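Local structure of virulence sensor protein BvgS (Bordetella pertussis, 6ZJ8) at residues 35-40 with 48-53; 44-49 with 62-67; 85-90 with 103-108; 98-103 with 113-118. The protein is a sensor histidine kinase linked to control of virulence, whose PAS domain, described here, is thought to take part in signal transduction. All coordinates share one frame; numbering follows the deposited sequence.

Contact 1 of 4, residues 35-40 with 48-53; sequences NPIYVR and LCNDAY
Strands 37-41 and 46-49 run antiparallel, pairing Tyr-38 with Cys-49 without hydrogen bonds and Val-39 with Leu-48 through Val-39 N to Leu-48 O (2.8 Å) and a weak return bond from Leu-48 N to Val-39 O. Past Cys-49 the chain turns into helix 51-57, and Asn-50 manages the change. Its side-chain OD1 accepts two N-H groups: Tyr-53 N at 3.0 Å, which makes Asn-50 the N-cap, and Ile-37 N, also 3.0 Å from Asn-50 OD1. Both donors stand above the carbonyl plane. From the other half of the amide, Asn-50 ND2 gives to Asn-35 O at 2.7 Å, nearly within the amide plane, and also to Thr-33 OG1. Asparagine suits this buried place because a short arm carries acceptor and donor together. Ile-37 crosses the amide at about a right angle, its CG2 3.5 Å from Asn-50 ND2. The small methyl of Ala-52 fits against the 35-36 peptide, CB lying 3.4 Å from Pro-36 N. Tyr-38, with CG between its backbone N and carbonyl carbon (chi1 57°), brings CD2 to 3.5 Å from Tyr-53 CE2, the rings meeting obliquely with planes 70° apart. Val-39 and Leu-48 touch through their CB atoms on the other face. A hairpin leading directly into a capped helix is how the PAS core begins, its first two strands running straight into a helix.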
loop_
_atom_site.group_PDB
_atom_site.type_symbol
_atom_site.label_atom_id
_atom_site.label_comp_id
_atom_site.label_asym_id
_atom_site.label_seq_id
_atom_site.Cartn_x
_atom_site.Cartn_y
_atom_site.Cartn_z
ATOM N N ASN A 35 -0.488 -5.270 -6.879
ATOM C CA ASN A 35 -0.242 -3.922 -6.379
ATOM C C ASN A 35 -0.381 -3.871 -4.863
ATOM O O ASN A 35 -1.248 -4.545 -4.295
ATOM C CB ASN A 35 -1.217 -2.926 -7.009
ATOM C CG ASN A 35 -1.024 -2.788 -8.505
ATOM O OD1 ASN A 35 0.103 -2.765 -9.000
ATOM N ND2 ASN A 35 -2.127 -2.701 -9.237
ATOM N N PRO A 36 0.457 -3.096 -4.174
ATOM C CA PRO A 36 0.306 -2.967 -2.719
ATOM C C PRO A 36 -1.086 -2.494 -2.330
ATOM O O PRO A 36 -1.633 -1.560 -2.921
ATOM C CB PRO A 36 1.375 -1.935 -2.346
ATOM C CG PRO A 36 2.426 -2.105 -3.383
ATOM C CD PRO A 36 1.688 -2.438 -4.654
ATOM N N ILE A 37 -1.652 -3.148 -1.320
ATOM C CA ILE A 37 -2.930 -2.741 -0.751
ATOM C C ILE A 37 -2.889 -3.020 0.743
ATOM O O ILE A 37 -2.292 -4.006 1.188
ATOM C CB ILE A 37 -4.120 -3.460 -1.419
ATOM C CG1 ILE A 37 -5.438 -2.919 -0.858
ATOM C CG2 ILE A 37 -4.043 -4.958 -1.190
ATOM C CD1 ILE A 37 -6.661 -3.479 -1.527
ATOM N N TYR A 38 -3.523 -2.140 1.515
ATOM C CA TYR A 38 -3.562 -2.254 2.963
ATOM C C TYR A 38 -4.931 -1.815 3.460
ATOM O O TYR A 38 -5.735 -1.243 2.719
ATOM C CB TYR A 38 -2.472 -1.402 3.624
ATOM C CG TYR A 38 -2.562 0.061 3.249
ATOM C CD1 TYR A 38 -3.372 0.935 3.965
ATOM C CD2 TYR A 38 -1.851 0.566 2.170
ATOM C CE1 TYR A 38 -3.462 2.275 3.619
ATOM C CE2 TYR A 38 -1.935 1.900 1.816
ATOM C CZ TYR A 38 -2.742 2.748 2.541
ATOM O OH TYR A 38 -2.823 4.075 2.185
ATOM N N VAL A 39 -5.189 -2.091 4.735
ATOM C CA VAL A 39 -6.379 -1.613 5.426
ATOM C C VAL A 39 -5.948 -1.073 6.781
ATOM O O VAL A 39 -5.295 -1.781 7.555
ATOM C CB VAL A 39 -7.437 -2.718 5.594
ATOM C CG1 VAL A 39 -8.624 -2.191 6.380
ATOM C CG2 VAL A 39 -7.876 -3.235 4.235
ATOM N N ARG A 40 -6.315 0.173 7.064
ATOM C CA ARG A 40 -5.945 0.853 8.298
ATOM C C ARG A 40 -7.208 1.340 8.993
ATOM O O ARG A 40 -8.062 1.971 8.363
ATOM C CB ARG A 40 -4.998 2.020 8.002
ATOM C CG ARG A 40 -4.682 2.891 9.197
ATOM C CD ARG A 40 -3.384 3.659 9.001
ATOM N NE ARG A 40 -3.332 4.377 7.730
ATOM C CZ ARG A 40 -2.429 5.309 7.436
ATOM N NH1 ARG A 40 -1.503 5.649 8.325
ATOM N NH2 ARG A 40 -2.452 5.910 6.255
ATOM N N LEU A 48 -4.578 -5.094 7.542
ATOM C CA LEU A 48 -4.263 -5.997 6.448
ATOM C C LEU A 48 -3.263 -5.325 5.524
ATOM O O LEU A 48 -3.276 -4.104 5.348
ATOM C CB LEU A 48 -5.526 -6.392 5.671
ATOM C CG LEU A 48 -5.348 -7.339 4.484
ATOM C CD1 LEU A 48 -6.553 -8.255 4.361
ATOM C CD2 LEU A 48 -5.146 -6.571 3.184
ATOM N N CYS A 49 -2.388 -6.141 4.944
ATOM C CA CYS A 49 -1.470 -5.684 3.910
ATOM C C CYS A 49 -1.004 -6.903 3.131
ATOM O O CYS A 49 -0.635 -7.917 3.730
ATOM C CB CYS A 49 -0.282 -4.926 4.513
ATOM S SG CYS A 49 0.408 -5.657 6.003
ATOM N N ASN A 50 -1.041 -6.808 1.806
ATOM C CA ASN A 50 -0.661 -7.935 0.970
ATOM C C ASN A 50 0.859 -8.006 0.843
ATOM O O ASN A 50 1.596 -7.173 1.376
ATOM C CB ASN A 50 -1.343 -7.832 -0.392
ATOM C CG ASN A 50 -0.898 -6.616 -1.184
ATOM O OD1 ASN A 50 -0.261 -5.704 -0.654
ATOM N ND2 ASN A 50 -1.253 -6.591 -2.463
ATOM N N ASP A 51 1.335 -9.031 0.132
ATOM C CA ASP A 51 2.775 -9.230 -0.004
ATOM C C ASP A 51 3.417 -8.160 -0.876
ATOM O O ASP A 51 4.607 -7.871 -0.719
ATOM C CB ASP A 51 3.058 -10.614 -0.582
ATOM C CG ASP A 51 2.674 -11.729 0.364
ATOM O OD1 ASP A 51 2.364 -11.440 1.541
ATOM O OD2 ASP A 51 2.682 -12.896 -0.074
ATOM N N ALA A 52 2.659 -7.570 -1.804
ATOM C CA ALA A 52 3.193 -6.453 -2.576
ATOM C C ALA A 52 3.543 -5.291 -1.658
ATOM O O ALA A 52 4.576 -4.634 -1.833
ATOM C CB ALA A 52 2.186 -6.016 -3.638
ATOM N N TYR A 53 2.690 -5.030 -0.666
ATOM C CA TYR A 53 2.998 -4.039 0.357
ATOM C C TYR A 53 4.242 -4.441 1.141
ATOM O O TYR A 53 5.231 -3.699 1.195
ATOM C CB TYR A 53 1.791 -3.885 1.288
ATOM C CG TYR A 53 1.922 -2.784 2.310
ATOM C CD1 TYR A 53 2.756 -2.925 3.408
ATOM C CD2 TYR A 53 1.200 -1.607 2.184
ATOM C CE1 TYR A 53 2.879 -1.919 4.342
ATOM C CE2 TYR A 53 1.314 -0.597 3.115
ATOM C CZ TYR A 53 2.154 -0.757 4.191
ATOM O OH TYR A 53 2.268 0.247 5.123
#

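Contact 2 of 4, residues 44-49 with 62-67; sequences GRMLLC and DAVLGK
Met-46 and Val-64 lie side by side and point the same way, Met-46 CB 3.9 Å from Val-64 CG1. Bends at chi2 (-79°) and chi3 (-78°) curl the methionine chain, so that its terminal CE returns to 4.0 Å from Val-64 CG1; an unbranched, flexible side chain can wrap a branched one in this way. The same CG1 of Val-64 also meets Cys-49 SG at 3.9 Å. Leu-65 takes another course: its CD2 comes to 3.3 Å from Leu-47 O, lying mainly on the strand backbone but also near Cys-49 SG. Two main-chain bonds hold the edges together. Gly-66 N gives to Met-46 O at 2.9 Å, almost straight (170°) and in the carbonyl plane, and Met-46 N gives to Lys-67 O at 3.1 Å. Val-64 to Lys-67 form a type II turn, whose third position, with positive phi, suits Gly-66. Lys-67 stretches its chain back to place NZ 2.9 Å from Asp-62 O, hydrogen-bonded within the loop. Leu-47 and Leu-48 make a classic beta bulge opposite Val-39. The loop thus flanks strand 46-49 on the side away from strand 37-41, while Leu-54 of helix 51-57 touches both Val-64 and Cys-49, and Tyr-53 of that helix meets Met-46.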
loop_
_atom_site.group_PDB
_atom_site.type_symbol
_atom_site.label_atom_id
_atom_site.label_comp_id
_atom_site.label_asym_id
_atom_site.label_seq_id
_atom_site.Cartn_x
_atom_site.Cartn_y
_atom_site.Cartn_z
ATOM N N GLY A 44 -5.558 4.291 13.221
ATOM C CA GLY A 44 -4.295 4.206 12.523
ATOM C C GLY A 44 -3.628 2.847 12.536
ATOM O O GLY A 44 -2.540 2.707 11.962
ATOM N N ARG A 45 -4.236 1.843 13.163
ATOM C CA ARG A 45 -3.639 0.516 13.214
ATOM C C ARG A 45 -3.854 -0.225 11.900
ATOM O O ARG A 45 -4.932 -0.164 11.301
ATOM C CB ARG A 45 -4.228 -0.289 14.374
ATOM C CG ARG A 45 -3.704 0.133 15.738
ATOM C CD ARG A 45 -4.428 -0.572 16.876
ATOM N NE ARG A 45 -5.841 -0.209 16.933
ATOM C CZ ARG A 45 -6.638 -0.451 17.969
ATOM N NH1 ARG A 45 -7.911 -0.082 17.921
ATOM N NH2 ARG A 45 -6.167 -1.052 19.054
ATOM N N MET A 46 -2.817 -0.935 11.460
ATOM C CA MET A 46 -2.852 -1.660 10.196
ATOM C C MET A 46 -3.495 -3.027 10.403
ATOM O O MET A 46 -2.999 -3.843 11.188
ATOM C CB MET A 46 -1.439 -1.805 9.635
ATOM C CG MET A 46 -0.813 -0.489 9.194
ATOM S SD MET A 46 -1.412 0.068 7.588
ATOM C CE MET A 46 -0.466 -0.990 6.502
ATOM N N LEU A 47 -4.594 -3.277 9.693
ATOM C CA LEU A 47 -5.324 -4.534 9.799
ATOM C C LEU A 47 -4.932 -5.549 8.738
ATOM O O LEU A 47 -4.959 -6.754 9.009
ATOM C CB LEU A 47 -6.829 -4.277 9.694
ATOM C CG LEU A 47 -7.378 -3.214 10.641
ATOM C CD1 LEU A 47 -8.876 -3.075 10.451
ATOM C CD2 LEU A 47 -7.039 -3.557 12.080
ATOM N N LEU A 48 -4.578 -5.094 7.542
ATOM C CA LEU A 48 -4.263 -5.997 6.448
ATOM C C LEU A 48 -3.263 -5.325 5.524
ATOM O O LEU A 48 -3.276 -4.104 5.348
ATOM C CB LEU A 48 -5.526 -6.392 5.671
ATOM C CG LEU A 48 -5.348 -7.339 4.484
ATOM C CD1 LEU A 48 -6.553 -8.255 4.361
ATOM C CD2 LEU A 48 -5.146 -6.571 3.184
ATOM N N CYS A 49 -2.388 -6.141 4.944
ATOM C CA CYS A 49 -1.470 -5.684 3.910
ATOM C C CYS A 49 -1.004 -6.903 3.131
ATOM O O CYS A 49 -0.635 -7.917 3.730
ATOM C CB CYS A 49 -0.282 -4.926 4.513
ATOM S SG CYS A 49 0.408 -5.657 6.003
ATOM N N ASP A 62 4.250 -9.720 10.656
ATOM C CA ASP A 62 4.379 -9.552 12.099
ATOM C C ASP A 62 4.934 -8.187 12.481
ATOM O O ASP A 62 4.746 -7.752 13.623
ATOM C CB ASP A 62 5.273 -10.648 12.681
ATOM C CG ASP A 62 4.558 -11.978 12.804
ATOM O OD1 ASP A 62 3.339 -11.977 13.076
ATOM O OD2 ASP A 62 5.216 -13.024 12.631
ATOM N N ALA A 63 5.610 -7.503 11.563
ATOM C CA ALA A 63 6.175 -6.190 11.839
ATOM C C ALA A 63 5.208 -5.051 11.547
ATOM O O ALA A 63 5.551 -3.892 11.804
ATOM C CB ALA A 63 7.456 -5.987 11.023
ATOM N N VAL A 64 4.013 -5.342 11.033
ATOM C CA VAL A 64 3.112 -4.299 10.558
ATOM C C VAL A 64 1.738 -4.420 11.200
ATOM O O VAL A 64 1.187 -3.432 11.699
ATOM C CB VAL A 64 2.991 -4.344 9.022
ATOM C CG1 VAL A 64 2.062 -3.245 8.538
ATOM C CG2 VAL A 64 4.363 -4.228 8.381
ATOM N N LEU A 65 1.166 -5.622 11.180
ATOM C CA LEU A 65 -0.196 -5.809 11.661
ATOM C C LEU A 65 -0.313 -5.389 13.121
ATOM O O LEU A 65 0.521 -5.750 13.956
ATOM C CB LEU A 65 -0.618 -7.269 11.498
ATOM C CG LEU A 65 -0.653 -7.807 10.067
ATOM C CD1 LEU A 65 -0.917 -9.298 10.086
ATOM C CD2 LEU A 65 -1.704 -7.093 9.227
ATOM N N GLY A 66 -1.363 -4.628 13.424
ATOM C CA GLY A 66 -1.588 -4.123 14.759
ATOM C C GLY A 66 -0.764 -2.913 15.134
ATOM O O GLY A 66 -0.884 -2.430 16.266
ATOM N N LYS A 67 0.058 -2.400 14.222
ATOM C CA LYS A 67 0.984 -1.316 14.504
ATOM C C LYS A 67 0.704 -0.145 13.572
ATOM O O LYS A 67 0.011 -0.283 12.561
ATOM C CB LYS A 67 2.428 -1.809 14.370
ATOM C CG LYS A 67 2.757 -2.880 15.399
ATOM C CD LYS A 67 3.894 -3.786 14.975
ATOM C CE LYS A 67 4.131 -4.862 16.027
ATOM N NZ LYS A 67 5.236 -5.784 15.656
#

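Contact 3 of 4, residues 85-90 with 103-108; sequences HEFLLT and RDVTLH
Phe-87 and Val-105 form the tight half of this contact between the end of helix 79-87 and strand 99-107. Val-105 sets CG1 anti to its backbone N (chi1 174°), which carries that methyl over one face of the Phe-87 ring, 3.7 Å from the centroid and displaced toward the rim, a CH-pi contact. The nearest ring atom, Phe-87 CE1, is 3.4 Å from Val-105 CG1. Leu-107, two residues along the strand and on the same face, brings CD2 to 3.9 Å from Phe-87 CE1, the side chains crossing at about a right angle. A flat aromatic suits the place, since it also meets the rings of Trp-135 and Phe-57. This is the characteristic layering of the PAS fold, in which helices of the middle segment lie on one face of the antiparallel sheet and enclose an apolar core. The solvent side is looser. There Glu-86 and Arg-103 cross at about a right angle, yet OE2 of Glu-86 stays 4.7 Å from NH1 of Arg-103, so their opposite charges probably attract only at a distance. Glu-86 O lies over a face of the guanidinium, too poorly angled for a bond with NH2. Instead Arg-103, bent at chi3 (-76°), turns NE to Asp-104 O at 3.2 Å with that oxygen in the guanidinium plane. Glu-86 OE2 rests 3.3 Å from Val-105 CG1, and OE1 has a long, weak ion pair with Arg-82.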
loop_
_atom_site.group_PDB
_atom_site.type_symbol
_atom_site.label_atom_id
_atom_site.label_comp_id
_atom_site.label_asym_id
_atom_site.label_seq_id
_atom_site.Cartn_x
_atom_site.Cartn_y
_atom_site.Cartn_z
ATOM N N HIS A 85 5.713 5.813 5.615
ATOM C CA HIS A 85 4.996 7.084 5.635
ATOM C C HIS A 85 4.979 7.729 4.255
ATOM O O HIS A 85 3.985 8.352 3.862
ATOM C CB HIS A 85 5.630 8.028 6.656
ATOM C CG HIS A 85 4.838 9.276 6.893
ATOM N ND1 HIS A 85 5.270 10.520 6.487
ATOM C CD2 HIS A 85 3.638 9.471 7.489
ATOM C CE1 HIS A 85 4.372 11.427 6.825
ATOM N NE2 HIS A 85 3.371 10.816 7.433
ATOM N N GLU A 86 6.070 7.584 3.499
ATOM C CA GLU A 86 6.142 8.198 2.178
ATOM C C GLU A 86 5.120 7.587 1.224
ATOM O O GLU A 86 4.486 8.306 0.441
ATOM C CB GLU A 86 7.561 8.058 1.624
ATOM C CG GLU A 86 8.595 8.872 2.398
ATOM C CD GLU A 86 10.027 8.509 2.048
ATOM O OE1 GLU A 86 10.933 8.838 2.843
ATOM O OE2 GLU A 86 10.251 7.892 0.984
ATOM N N PHE A 87 4.935 6.268 1.280
ATOM C CA PHE A 87 4.001 5.614 0.371
ATOM C C PHE A 87 2.549 5.825 0.772
ATOM O O PHE A 87 1.661 5.770 -0.086
ATOM C CB PHE A 87 4.293 4.114 0.304
ATOM C CG PHE A 87 5.545 3.776 -0.443
ATOM C CD1 PHE A 87 6.762 3.714 0.212
ATOM C CD2 PHE A 87 5.507 3.517 -1.802
ATOM C CE1 PHE A 87 7.917 3.399 -0.477
ATOM C CE2 PHE A 87 6.656 3.201 -2.495
ATOM C CZ PHE A 87 7.863 3.142 -1.834
ATOM N N LEU A 88 2.285 6.052 2.055
ATOM C CA LEU A 88 0.924 6.240 2.530
ATOM C C LEU A 88 0.503 7.694 2.364
ATOM O O LEU A 88 1.299 8.567 2.010
ATOM C CB LEU A 88 0.808 5.818 3.994
ATOM C CG LEU A 88 1.239 4.382 4.288
ATOM C CD1 LEU A 88 1.381 4.180 5.780
ATOM C CD2 LEU A 88 0.246 3.392 3.710
ATOM N N LEU A 89 -0.774 7.950 2.625
ATOM C CA LEU A 89 -1.337 9.288 2.582
ATOM C C LEU A 89 -1.621 9.774 3.998
ATOM O O LEU A 89 -1.887 8.979 4.904
ATOM C CB LEU A 89 -2.622 9.320 1.753
ATOM C CG LEU A 89 -2.465 8.999 0.265
ATOM C CD1 LEU A 89 -3.797 9.146 -0.452
ATOM C CD2 LEU A 89 -1.412 9.893 -0.374
ATOM N N THR A 90 -1.556 11.091 4.175
ATOM C CA THR A 90 -1.784 11.683 5.485
ATOM C C THR A 90 -3.208 11.405 5.957
ATOM O O THR A 90 -4.126 11.185 5.159
ATOM C CB THR A 90 -1.525 13.191 5.437
ATOM O OG1 THR A 90 -0.289 13.445 4.757
ATOM C CG2 THR A 90 -1.443 13.766 6.842
ATOM N N ARG A 103 3.119 10.945 -6.502
ATOM C CA ARG A 103 4.369 11.572 -6.099
ATOM C C ARG A 103 5.503 10.602 -6.393
ATOM O O ARG A 103 5.282 9.434 -6.720
ATOM C CB ARG A 103 4.354 11.959 -4.612
ATOM C CG ARG A 103 4.125 10.781 -3.659
ATOM C CD ARG A 103 4.420 11.135 -2.200
ATOM N NE ARG A 103 5.853 11.208 -1.923
ATOM C CZ ARG A 103 6.379 11.426 -0.720
ATOM N NH1 ARG A 103 7.695 11.472 -0.576
ATOM N NH2 ARG A 103 5.599 11.600 0.340
ATOM N N ASP A 104 6.725 11.108 -6.276
ATOM C CA ASP A 104 7.914 10.272 -6.328
ATOM C C ASP A 104 8.309 9.879 -4.912
ATOM O O ASP A 104 8.197 10.678 -3.979
ATOM C CB ASP A 104 9.070 11.002 -7.011
ATOM C CG ASP A 104 8.813 11.257 -8.478
ATOM O OD1 ASP A 104 8.072 10.466 -9.100
ATOM O OD2 ASP A 104 9.355 12.250 -9.009
ATOM N N VAL A 105 8.761 8.642 -4.758
ATOM C CA VAL A 105 9.221 8.127 -3.476
ATOM C C VAL A 105 10.558 7.439 -3.693
ATOM O O VAL A 105 10.743 6.719 -4.681
ATOM C CB VAL A 105 8.206 7.152 -2.846
ATOM C CG1 VAL A 105 8.794 6.520 -1.593
ATOM C CG2 VAL A 105 6.915 7.876 -2.520
ATOM N N THR A 106 11.486 7.659 -2.768
ATOM C CA THR A 106 12.837 7.126 -2.857
ATOM C C THR A 106 13.022 6.058 -1.790
ATOM O O THR A 106 12.762 6.301 -0.608
ATOM C CB THR A 106 13.873 8.238 -2.690
ATOM O OG1 THR A 106 13.654 9.245 -3.688
ATOM C CG2 THR A 106 15.280 7.687 -2.837
ATOM N N LEU A 107 13.479 4.882 -2.213
ATOM C CA LEU A 107 13.603 3.734 -1.325
ATOM C C LEU A 107 14.622 2.780 -1.927
ATOM O O LEU A 107 14.532 2.445 -3.112
ATOM C CB LEU A 107 12.250 3.031 -1.144
ATOM C CG LEU A 107 12.255 1.734 -0.333
ATOM C CD1 LEU A 107 12.529 2.019 1.131
ATOM C CD2 LEU A 107 10.934 0.999 -0.506
ATOM N N HIS A 108 15.584 2.347 -1.113
ATOM C CA HIS A 108 16.602 1.397 -1.557
ATOM C C HIS A 108 17.405 1.963 -2.726
ATOM O O HIS A 108 17.765 1.247 -3.664
ATOM C CB HIS A 108 15.970 0.055 -1.940
ATOM C CG HIS A 108 15.155 -0.564 -0.848
ATOM N ND1 HIS A 108 14.086 -1.398 -1.102
ATOM C CD2 HIS A 108 15.256 -0.479 0.500
ATOM C CE1 HIS A 108 13.561 -1.796 0.043
ATOM N NE2 HIS A 108 14.252 -1.254 1.030
#

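Contact 4 of 4, residues 98-103 with 113-118; sequences PRFEDR and HVYQWT
Arg-103 O is held by one strong bond and two weaker approaches: Val-114 N gives to it at 2.9 Å, almost straight (174°) and nearly along the C=O axis, while His-113 adds a CA-H contact and the edge of its ring through CD2. The imidazole extends to Asp-102, its NE2 giving to Asp-102 OD2 at 2.7 Å. That carboxylate oxygen lies in the ring plane but is met from above its own plane, and a negative charge there would tend to stabilise a protonated histidine. Strands 99-107 and 110-122 make the long antiparallel hairpin at one edge of the PAS sheet, with hydrogen-bonded pairs at Arg-99 and Thr-118, Glu-101 and Gln-116, and Arg-103 and Val-114. The shortest main-chain bond is Gln-116 N to Glu-101 O at 2.7 Å. Gln-116 OE1 lies 3.4 Å from Arg-103 CG, and NE2 turns weakly to the backbone oxygens of Glu-86 and Phe-87. Along the Gln-116 face Arg-99 NH2 and Glu-101 OE1 form a salt bridge at 3.0 Å. The other face, which also holds Asp-102, carries three aromatics: Phe-100 CD1 sits 3.5 Å from Tyr-115 OH, which reaches diagonally, and 3.7 Å from Trp-117 CB, while the indole leads away.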
loop_
_atom_site.group_PDB
_atom_site.type_symbol
_atom_site.label_atom_id
_atom_site.label_comp_id
_atom_site.label_asym_id
_atom_site.label_seq_id
_atom_site.Cartn_x
_atom_site.Cartn_y
_atom_site.Cartn_z
ATOM N N PRO A 98 -13.193 9.264 -1.414
ATOM C CA PRO A 98 -11.907 8.732 -1.878
ATOM C C PRO A 98 -10.873 9.830 -2.077
ATOM O O PRO A 98 -11.201 10.982 -2.371
ATOM C CB PRO A 98 -12.264 8.058 -3.208
ATOM C CG PRO A 98 -13.687 7.664 -3.047
ATOM C CD PRO A 98 -14.316 8.759 -2.226
ATOM N N ARG A 99 -9.608 9.452 -1.913
ATOM C CA ARG A 99 -8.478 10.342 -2.130
ATOM C C ARG A 99 -7.536 9.737 -3.161
ATOM O O ARG A 99 -7.383 8.514 -3.247
ATOM C CB ARG A 99 -7.705 10.602 -0.834
ATOM C CG ARG A 99 -8.350 11.604 0.102
ATOM C CD ARG A 99 -7.450 11.861 1.300
ATOM N NE ARG A 99 -6.187 12.483 0.906
ATOM C CZ ARG A 99 -5.094 12.507 1.662
ATOM N NH1 ARG A 99 -5.092 11.934 2.857
ATOM N NH2 ARG A 99 -3.994 13.100 1.218
ATOM N N PHE A 100 -6.895 10.609 -3.938
ATOM C CA PHE A 100 -5.940 10.192 -4.954
ATOM C C PHE A 100 -4.808 11.204 -5.028
ATOM O O PHE A 100 -5.054 12.410 -5.122
ATOM C CB PHE A 100 -6.611 10.056 -6.325
ATOM C CG PHE A 100 -7.726 9.055 -6.355
ATOM C CD1 PHE A 100 -7.462 7.714 -6.578
ATOM C CD2 PHE A 100 -9.037 9.453 -6.160
ATOM C CE1 PHE A 100 -8.487 6.789 -6.606
ATOM C CE2 PHE A 100 -10.067 8.534 -6.188
ATOM C CZ PHE A 100 -9.793 7.199 -6.411
ATOM N N GLU A 101 -3.574 10.705 -4.985
ATOM C CA GLU A 101 -2.390 11.538 -5.127
ATOM C C GLU A 101 -1.323 10.748 -5.870
ATOM O O GLU A 101 -1.369 9.517 -5.939
ATOM C CB GLU A 101 -1.850 12.006 -3.768
ATOM C CG GLU A 101 -2.685 13.092 -3.114
ATOM C CD GLU A 101 -1.891 13.919 -2.121
ATOM O OE1 GLU A 101 -1.985 13.646 -0.907
ATOM O OE2 GLU A 101 -1.164 14.836 -2.558
ATOM N N ASP A 102 -0.363 11.471 -6.439
ATOM C CA ASP A 102 0.778 10.843 -7.087
ATOM C C ASP A 102 2.027 11.651 -6.775
ATOM O O ASP A 102 1.996 12.884 -6.770
ATOM C CB ASP A 102 0.571 10.719 -8.603
ATOM C CG ASP A 102 0.878 12.003 -9.349
ATOM O OD1 ASP A 102 0.496 13.088 -8.865
ATOM O OD2 ASP A 102 1.501 11.922 -10.428
ATOM N N ARG A 103 3.119 10.945 -6.502
ATOM C CA ARG A 103 4.369 11.572 -6.099
ATOM C C ARG A 103 5.503 10.602 -6.393
ATOM O O ARG A 103 5.282 9.434 -6.720
ATOM C CB ARG A 103 4.354 11.959 -4.612
ATOM C CG ARG A 103 4.125 10.781 -3.659
ATOM C CD ARG A 103 4.420 11.135 -2.200
ATOM N NE ARG A 103 5.853 11.208 -1.923
ATOM C CZ ARG A 103 6.379 11.426 -0.720
ATOM N NH1 ARG A 103 7.695 11.472 -0.576
ATOM N NH2 ARG A 103 5.599 11.600 0.340
ATOM N N HIS A 113 7.891 6.696 -9.164
ATOM C CA HIS A 113 6.659 7.463 -9.286
ATOM C C HIS A 113 5.489 6.547 -8.952
ATOM O O HIS A 113 5.312 5.505 -9.593
ATOM C CB HIS A 113 6.535 8.022 -10.700
ATOM C CG HIS A 113 5.320 8.866 -10.917
ATOM N ND1 HIS A 113 4.732 9.016 -12.153
ATOM C CD2 HIS A 113 4.586 9.613 -10.057
ATOM C CE1 HIS A 113 3.687 9.817 -12.047
ATOM N NE2 HIS A 113 3.576 10.193 -10.786
ATOM N N VAL A 114 4.700 6.917 -7.944
ATOM C CA VAL A 114 3.636 6.059 -7.438
ATOM C C VAL A 114 2.311 6.805 -7.480
ATOM O O VAL A 114 2.246 8.023 -7.289
ATOM C CB VAL A 114 3.927 5.564 -6.003
ATOM C CG1 VAL A 114 5.179 4.706 -5.984
ATOM C CG2 VAL A 114 4.058 6.742 -5.040
ATOM N N TYR A 115 1.246 6.049 -7.732
ATOM C CA TYR A 115 -0.124 6.549 -7.722
ATOM C C TYR A 115 -0.794 6.015 -6.460
ATOM O O TYR A 115 -1.032 4.808 -6.343
ATOM C CB TYR A 115 -0.862 6.106 -8.984
ATOM C CG TYR A 115 -2.233 6.716 -9.150
ATOM C CD1 TYR A 115 -2.379 8.053 -9.489
ATOM C CD2 TYR A 115 -3.381 5.953 -8.985
ATOM C CE1 TYR A 115 -3.628 8.619 -9.647
ATOM C CE2 TYR A 115 -4.639 6.511 -9.142
ATOM C CZ TYR A 115 -4.756 7.845 -9.474
ATOM O OH TYR A 115 -6.002 8.410 -9.633
ATOM N N GLN A 116 -1.095 6.910 -5.523
ATOM C CA GLN A 116 -1.598 6.552 -4.205
ATOM C C GLN A 116 -3.102 6.787 -4.115
ATOM O O GLN A 116 -3.643 7.704 -4.739
ATOM C CB GLN A 116 -0.886 7.367 -3.124
ATOM C CG GLN A 116 0.630 7.284 -3.173
ATOM C CD GLN A 116 1.295 8.435 -2.447
ATOM O OE1 GLN A 116 1.057 9.601 -2.764
ATOM N NE2 GLN A 116 2.130 8.116 -1.467
ATOM N N TRP A 117 -3.774 5.958 -3.317
ATOM C CA TRP A 117 -5.225 6.033 -3.208
ATOM C C TRP A 117 -5.680 5.526 -1.847
ATOM O O TRP A 117 -5.007 4.708 -1.214
ATOM C CB TRP A 117 -5.897 5.218 -4.320
ATOM C CG TRP A 117 -5.520 3.770 -4.291
ATOM C CD1 TRP A 117 -4.414 3.202 -4.850
ATOM C CD2 TRP A 117 -6.246 2.706 -3.666
ATOM N NE1 TRP A 117 -4.407 1.849 -4.614
ATOM C CE2 TRP A 117 -5.522 1.519 -3.889
ATOM C CE3 TRP A 117 -7.440 2.641 -2.940
ATOM C CZ2 TRP A 117 -5.951 0.281 -3.415
ATOM C CZ3 TRP A 117 -7.865 1.411 -2.468
ATOM C CH2 TRP A 117 -7.123 0.248 -2.709
ATOM N N THR A 118 -6.836 6.024 -1.405
ATOM C CA THR A 118 -7.475 5.536 -0.192
ATOM C C THR A 118 -8.985 5.639 -0.348
ATOM O O THR A 118 -9.491 6.596 -0.941
ATOM C CB THR A 118 -7.035 6.318 1.055
ATOM O OG1 THR A 118 -7.378 7.700 0.908
ATOM C CG2 THR A 118 -5.537 6.186 1.279
#

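Overall arrangement
All four contacts belong to one PAS domain and reach its single antiparallel sheet. Contacts 1 and 2 share Leu-48 and Cys-49, their centres about 10 Å apart; Met-46 CE of contact 2 packs 3.3 Å from Tyr-53 OH of contact 1. Contacts 3 and 4 share Arg-103, again with centres about 10 Å apart. Tyr-38 is one bridge between the two groups: its CE2 lies 3.3 Å from Leu-88 CD2 of contact 3 and its OH lies 3.6 Å from Thr-118 CG2 of contact 4. Contacts 2 and 4 sit about 20 Å apart between centres, on opposite sides of the chain's centre, each including one of the two outermost strands, 46-49 and 99-107.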